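Local coordinates for protein 3,4-dihydroxy-2-butanone 4-phosphate synthase (Acinetobacter baumannii, PDB 6MNZ) that probably converts D-ribulose 5-phosphate to formate and 3,4-dihydroxy-2-butanone 4-phosphate, a step in riboflavin biosynthesis, at residues G54-K66 with G125-V137. Numbering follows the deposited sequence.
Sequences GLVCLTLSRERCK and GHIFPLMAQPGGV
Leu58 and Leu60 exchange backbone hydrogen bonds with Phe128, Leu130 and Ala132, joining the parallel β-strands 57-60 and 127-131 in the mixed sheet of the DHBP synthase domain, with Ala132 just past the end of the second. Within this chain, 127-131 is an outermost strand, and 160-164 runs antiparallel along the other side of 57-60. Leu58 N donates to Phe128 O and its carbonyl accepts Leu130 N; Leu60 N then donates to Leu130 O at 2.7 Å, almost straight (178°), and Leu60 O receives Ala132 N. Pro129, whose neighbours Phe128 and Leu130 make the bonds to Leu58, also has its CA 3.0 Å from Leu58 O, a CA-H...O contact. On one face, Leu130 CD1 reaches Cys57 CB at 3.6 Å, while the Leu130 side chain also touches Thr144, a predicted substrate-binding residue. On the other, Met131 packs against the first turn of helix 62-68. Its CB lies 4.0 Å from Cys65 SG; CG, anti to the backbone N (chi1 -163°), lies between that sulfur and Arg62 CG; SD keeps to Arg62 CG; and the bend at chi3 turns CE across the arginine, near CG and CD, with NE slightly farther. The Pro134 ring meets the same arginine, its CG 3.8 Å from Arg62 NH1.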
loop_
_atom_site.group_PDB
_atom_site.type_symbol
_atom_site.label_atom_id
_atom_site.label_comp_id
_atom_site.label_asym_id
_atom_site.label_seq_id
_atom_site.Cartn_x
_atom_site.Cartn_y
_atom_site.Cartn_z
ATOM N N GLY A 54 -12.049 27.515 -12.062
ATOM C CA GLY A 54 -11.191 26.611 -11.330
ATOM C C GLY A 54 -9.739 26.698 -11.763
ATOM O O GLY A 54 -9.316 27.603 -12.484
ATOM N N LEU A 55 -8.969 25.711 -11.317
ATOM C CA LEU A 55 -7.585 25.564 -11.747
ATOM C C LEU A 55 -7.546 24.975 -13.152
ATOM O O LEU A 55 -8.000 23.847 -13.371
ATOM C CB LEU A 55 -6.820 24.671 -10.774
ATOM C CG LEU A 55 -6.030 25.363 -9.663
ATOM C CD1 LEU A 55 -5.491 24.325 -8.680
ATOM C CD2 LEU A 55 -4.901 26.194 -10.241
ATOM N N VAL A 56 -6.907 25.690 -14.075
ATOM C CA VAL A 56 -6.584 25.126 -15.380
ATOM C C VAL A 56 -5.437 24.138 -15.223
ATOM O O VAL A 56 -4.340 24.503 -14.786
ATOM C CB VAL A 56 -6.232 26.233 -16.381
ATOM C CG1 VAL A 56 -5.673 25.635 -17.663
ATOM C CG2 VAL A 56 -7.460 27.083 -16.670
ATOM N N CYS A 57 -5.666 22.897 -15.643
ATOM C CA CYS A 57 -4.692 21.826 -15.507
ATOM C C CYS A 57 -4.560 21.103 -16.839
ATOM O O CYS A 57 -5.324 21.354 -17.775
ATOM C CB CYS A 57 -5.096 20.850 -14.397
ATOM S SG CYS A 57 -5.069 21.580 -12.741
ATOM N N LEU A 58 -3.448 20.381 -16.984
ATOM C CA LEU A 58 -3.064 19.747 -18.246
ATOM C C LEU A 58 -2.791 18.271 -17.969
ATOM O O LEU A 58 -1.772 17.928 -17.366
ATOM C CB LEU A 58 -1.845 20.425 -18.862
ATOM C CG LEU A 58 -1.201 19.629 -20.000
ATOM C CD1 LEU A 58 -2.212 19.345 -21.093
ATOM C CD2 LEU A 58 0.032 20.328 -20.553
ATOM N N THR A 59 -3.759 17.417 -18.281
ATOM C CA THR A 59 -3.604 15.992 -18.030
ATOM C C THR A 59 -2.603 15.388 -19.011
ATOM O O THR A 59 -2.616 15.718 -20.200
ATOM C CB THR A 59 -4.958 15.297 -18.146
ATOM O OG1 THR A 59 -5.429 15.385 -19.497
ATOM C CG2 THR A 59 -5.971 15.958 -17.216
ATOM N N LEU A 60 -1.614 14.673 -18.473
ATOM C CA LEU A 60 -0.597 13.998 -19.266
ATOM C C LEU A 60 -0.584 12.514 -18.926
ATOM O O LEU A 60 -0.722 12.130 -17.760
ATOM C CB LEU A 60 0.813 14.565 -19.024
ATOM C CG LEU A 60 1.206 15.872 -19.709
ATOM C CD1 LEU A 60 0.320 16.953 -19.204
ATOM C CD2 LEU A 60 2.670 16.257 -19.453
ATOM N N SER A 61 -0.094 11.736 -19.884
ATOM C CA SER A 61 0.264 10.352 -19.630
ATOM C C SER A 61 1.612 10.261 -18.921
ATOM O O SER A 61 2.457 11.156 -19.009
ATOM C CB SER A 61 0.309 9.566 -20.939
ATOM O OG SER A 61 1.412 9.970 -21.731
ATOM N N ARG A 62 1.837 9.110 -18.282
ATOM C CA ARG A 62 3.123 8.845 -17.647
ATOM C C ARG A 62 4.246 8.776 -18.673
ATOM O O ARG A 62 5.333 9.324 -18.453
ATOM C CB ARG A 62 3.049 7.544 -16.850
ATOM C CG ARG A 62 2.170 7.638 -15.617
ATOM C CD ARG A 62 2.158 6.336 -14.830
ATOM N NE ARG A 62 3.499 5.923 -14.427
ATOM C CZ ARG A 62 3.755 5.028 -13.477
ATOM N NH1 ARG A 62 2.768 4.541 -12.734
ATOM N NH2 ARG A 62 5.010 4.701 -13.197
ATOM N N GLU A 63 3.982 8.165 -19.829
ATOM C CA GLU A 63 4.935 8.225 -20.932
ATOM C C GLU A 63 5.293 9.669 -21.253
ATOM O O GLU A 63 6.471 10.038 -21.296
ATOM C CB GLU A 63 4.359 7.526 -22.164
ATOM C CG GLU A 63 4.024 6.057 -21.954
ATOM C CD GLU A 63 2.631 5.853 -21.392
ATOM O OE1 GLU A 63 2.491 5.902 -20.151
ATOM O OE2 GLU A 63 1.664 5.929 -22.181
ATOM N N ARG A 64 4.279 10.520 -21.410
ATOM C CA ARG A 64 4.534 11.915 -21.744
ATOM C C ARG A 64 5.286 12.627 -20.628
ATOM O O ARG A 64 6.031 13.576 -20.893
ATOM C CB ARG A 64 3.208 12.619 -22.039
ATOM C CG ARG A 64 3.302 14.125 -22.174
ATOM C CD ARG A 64 4.106 14.548 -23.385
ATOM N NE ARG A 64 3.459 14.179 -24.639
ATOM C CZ ARG A 64 3.942 14.477 -25.841
ATOM N NH1 ARG A 64 5.023 15.241 -25.952
ATOM N NH2 ARG A 64 3.427 13.909 -26.924
ATOM N N CYS A 65 5.027 12.254 -19.371
ATOM C CA CYS A 65 5.747 12.857 -18.254
ATOM C C CYS A 65 7.209 12.424 -18.239
ATOM O O CYS A 65 8.108 13.264 -18.104
ATOM C CB CYS A 65 5.068 12.488 -16.936
ATOM S SG CYS A 65 3.559 13.432 -16.582
ATOM N N LYS A 66 7.469 11.135 -18.468
ATOM C CA LYS A 66 8.844 10.650 -18.532
ATOM C C LYS A 66 9.595 11.281 -19.698
ATOM O O LYS A 66 10.713 11.781 -19.528
ATOM C CB LYS A 66 8.855 9.125 -18.644
ATOM C CG LYS A 66 10.045 8.454 -17.969
ATOM C CD LYS A 66 9.911 8.457 -16.451
ATOM C CE LYS A 66 11.203 8.013 -15.778
ATOM N NZ LYS A 66 11.163 8.184 -14.299
ATOM N N GLY A 125 5.965 27.085 -12.867
ATOM C CA GLY A 125 5.294 27.868 -13.883
ATOM C C GLY A 125 3.907 28.316 -13.476
ATOM O O GLY A 125 3.640 28.531 -12.290
ATOM N N HIS A 126 2.973 28.261 -14.427
ATOM C CA HIS A 126 1.578 28.576 -14.148
ATOM C C HIS A 126 0.617 27.624 -14.850
ATOM O O HIS A 126 -0.596 27.869 -14.830
ATOM C CB HIS A 126 1.264 30.019 -14.558
ATOM C CG HIS A 126 2.109 31.042 -13.864
ATOM N ND1 HIS A 126 3.454 31.197 -14.123
ATOM C CD2 HIS A 126 1.802 31.959 -12.917
ATOM C CE1 HIS A 126 3.960 32.082 -13.284
ATOM N NE2 HIS A 126 2.971 32.590 -12.570
ATOM N N ILE A 127 1.114 26.556 -15.471
ATOM C CA ILE A 127 0.291 25.433 -15.900
ATOM C C ILE A 127 0.603 24.250 -14.997
ATOM O O ILE A 127 1.750 24.070 -14.570
ATOM C CB ILE A 127 0.547 25.082 -17.380
ATOM C CG1 ILE A 127 -0.098 26.127 -18.298
ATOM C CG2 ILE A 127 0.035 23.681 -17.705
ATOM C CD1 ILE A 127 -1.604 26.233 -18.167
ATOM N N PHE A 128 -0.428 23.472 -14.670
ATOM C CA PHE A 128 -0.375 22.492 -13.586
ATOM C C PHE A 128 -0.668 21.117 -14.165
ATOM O O PHE A 128 -1.830 20.683 -14.200
ATOM C CB PHE A 128 -1.368 22.846 -12.482
ATOM C CG PHE A 128 -1.093 24.161 -11.829
ATOM C CD1 PHE A 128 -0.134 24.254 -10.834
ATOM C CD2 PHE A 128 -1.590 25.329 -12.379
ATOM C CE1 PHE A 128 0.238 25.476 -10.324
ATOM C CE2 PHE A 128 -1.239 26.556 -11.859
ATOM C CZ PHE A 128 -0.347 26.628 -10.809
ATOM N N PRO A 129 0.341 20.419 -14.683
ATOM C CA PRO A 129 0.078 19.122 -15.314
ATOM C C PRO A 129 -0.298 18.075 -14.282
ATOM O O PRO A 129 0.072 18.162 -13.109
ATOM C CB PRO A 129 1.406 18.777 -16.003
ATOM C CG PRO A 129 2.177 20.066 -16.062
ATOM C CD PRO A 129 1.742 20.841 -14.856
ATOM N N LEU A 130 -1.080 17.096 -14.730
ATOM C CA LEU A 130 -1.541 16.006 -13.883
ATOM C C LEU A 130 -1.228 14.684 -14.563
ATOM O O LEU A 130 -1.455 14.532 -15.768
ATOM C CB LEU A 130 -3.042 16.121 -13.606
ATOM C CG LEU A 130 -3.512 17.494 -13.123
ATOM C CD1 LEU A 130 -5.025 17.538 -13.009
ATOM C CD2 LEU A 130 -2.871 17.826 -11.791
ATOM N N MET A 131 -0.625 13.767 -13.812
ATOM C CA MET A 131 -0.182 12.481 -14.341
ATOM C C MET A 131 -1.285 11.455 -14.111
ATOM O O MET A 131 -1.549 11.061 -12.971
ATOM C CB MET A 131 1.119 12.054 -13.667
ATOM C CG MET A 131 1.881 10.958 -14.388
ATOM S SD MET A 131 3.364 10.444 -13.491
ATOM C CE MET A 131 2.665 9.267 -12.333
ATOM N N ALA A 132 -1.923 11.019 -15.193
ATOM C CA ALA A 132 -2.883 9.930 -15.114
ATOM C C ALA A 132 -2.176 8.610 -14.818
ATOM O O ALA A 132 -0.970 8.457 -15.028
ATOM C CB ALA A 132 -3.679 9.826 -16.415
ATOM N N GLN A 133 -2.927 7.682 -14.235
ATOM C CA GLN A 133 -2.429 6.337 -14.006
ATOM C C GLN A 133 -2.462 5.524 -15.296
ATOM O O GLN A 133 -3.092 5.930 -16.277
ATOM C CB GLN A 133 -3.258 5.643 -12.931
ATOM C CG GLN A 133 -3.132 6.263 -11.554
ATOM C CD GLN A 133 -1.712 6.234 -11.028
ATOM O OE1 GLN A 133 -1.197 5.177 -10.663
ATOM N NE2 GLN A 133 -1.107 7.408 -10.894
ATOM N N PRO A 134 -1.620 4.489 -15.389
ATOM C CA PRO A 134 -1.381 3.863 -16.703
ATOM C C PRO A 134 -2.653 3.454 -17.426
ATOM O O PRO A 134 -2.855 3.830 -18.589
ATOM C CB PRO A 134 -0.509 2.650 -16.349
ATOM C CG PRO A 134 0.198 3.041 -15.101
ATOM C CD PRO A 134 -0.750 3.929 -14.337
ATOM N N GLY A 135 -3.515 2.682 -16.774
ATOM C CA GLY A 135 -4.709 2.189 -17.422
ATOM C C GLY A 135 -5.804 3.210 -17.608
ATOM O O GLY A 135 -6.893 2.863 -18.075
ATOM N N GLY A 136 -5.570 4.454 -17.203
ATOM C CA GLY A 136 -6.565 5.486 -17.409
ATOM C C GLY A 136 -7.769 5.280 -16.512
ATOM O O GLY A 136 -7.663 4.782 -15.385
ATOM N N VAL A 137 -8.945 5.534 -17.076
ATOM C CA VAL A 137 -10.192 5.561 -16.323
ATOM C C VAL A 137 -10.600 4.140 -15.950
ATOM O O VAL A 137 -11.597 3.931 -15.252
ATOM C CB VAL A 137 -11.289 6.271 -17.141
ATOM C CG1 VAL A 137 -12.624 6.181 -16.459
ATOM C CG2 VAL A 137 -10.926 7.726 -17.362
HETATM O O HOH W 1 -3.382 27.286 -14.928
HETATM O O HOH W 2 -0.869 7.944 -17.470
#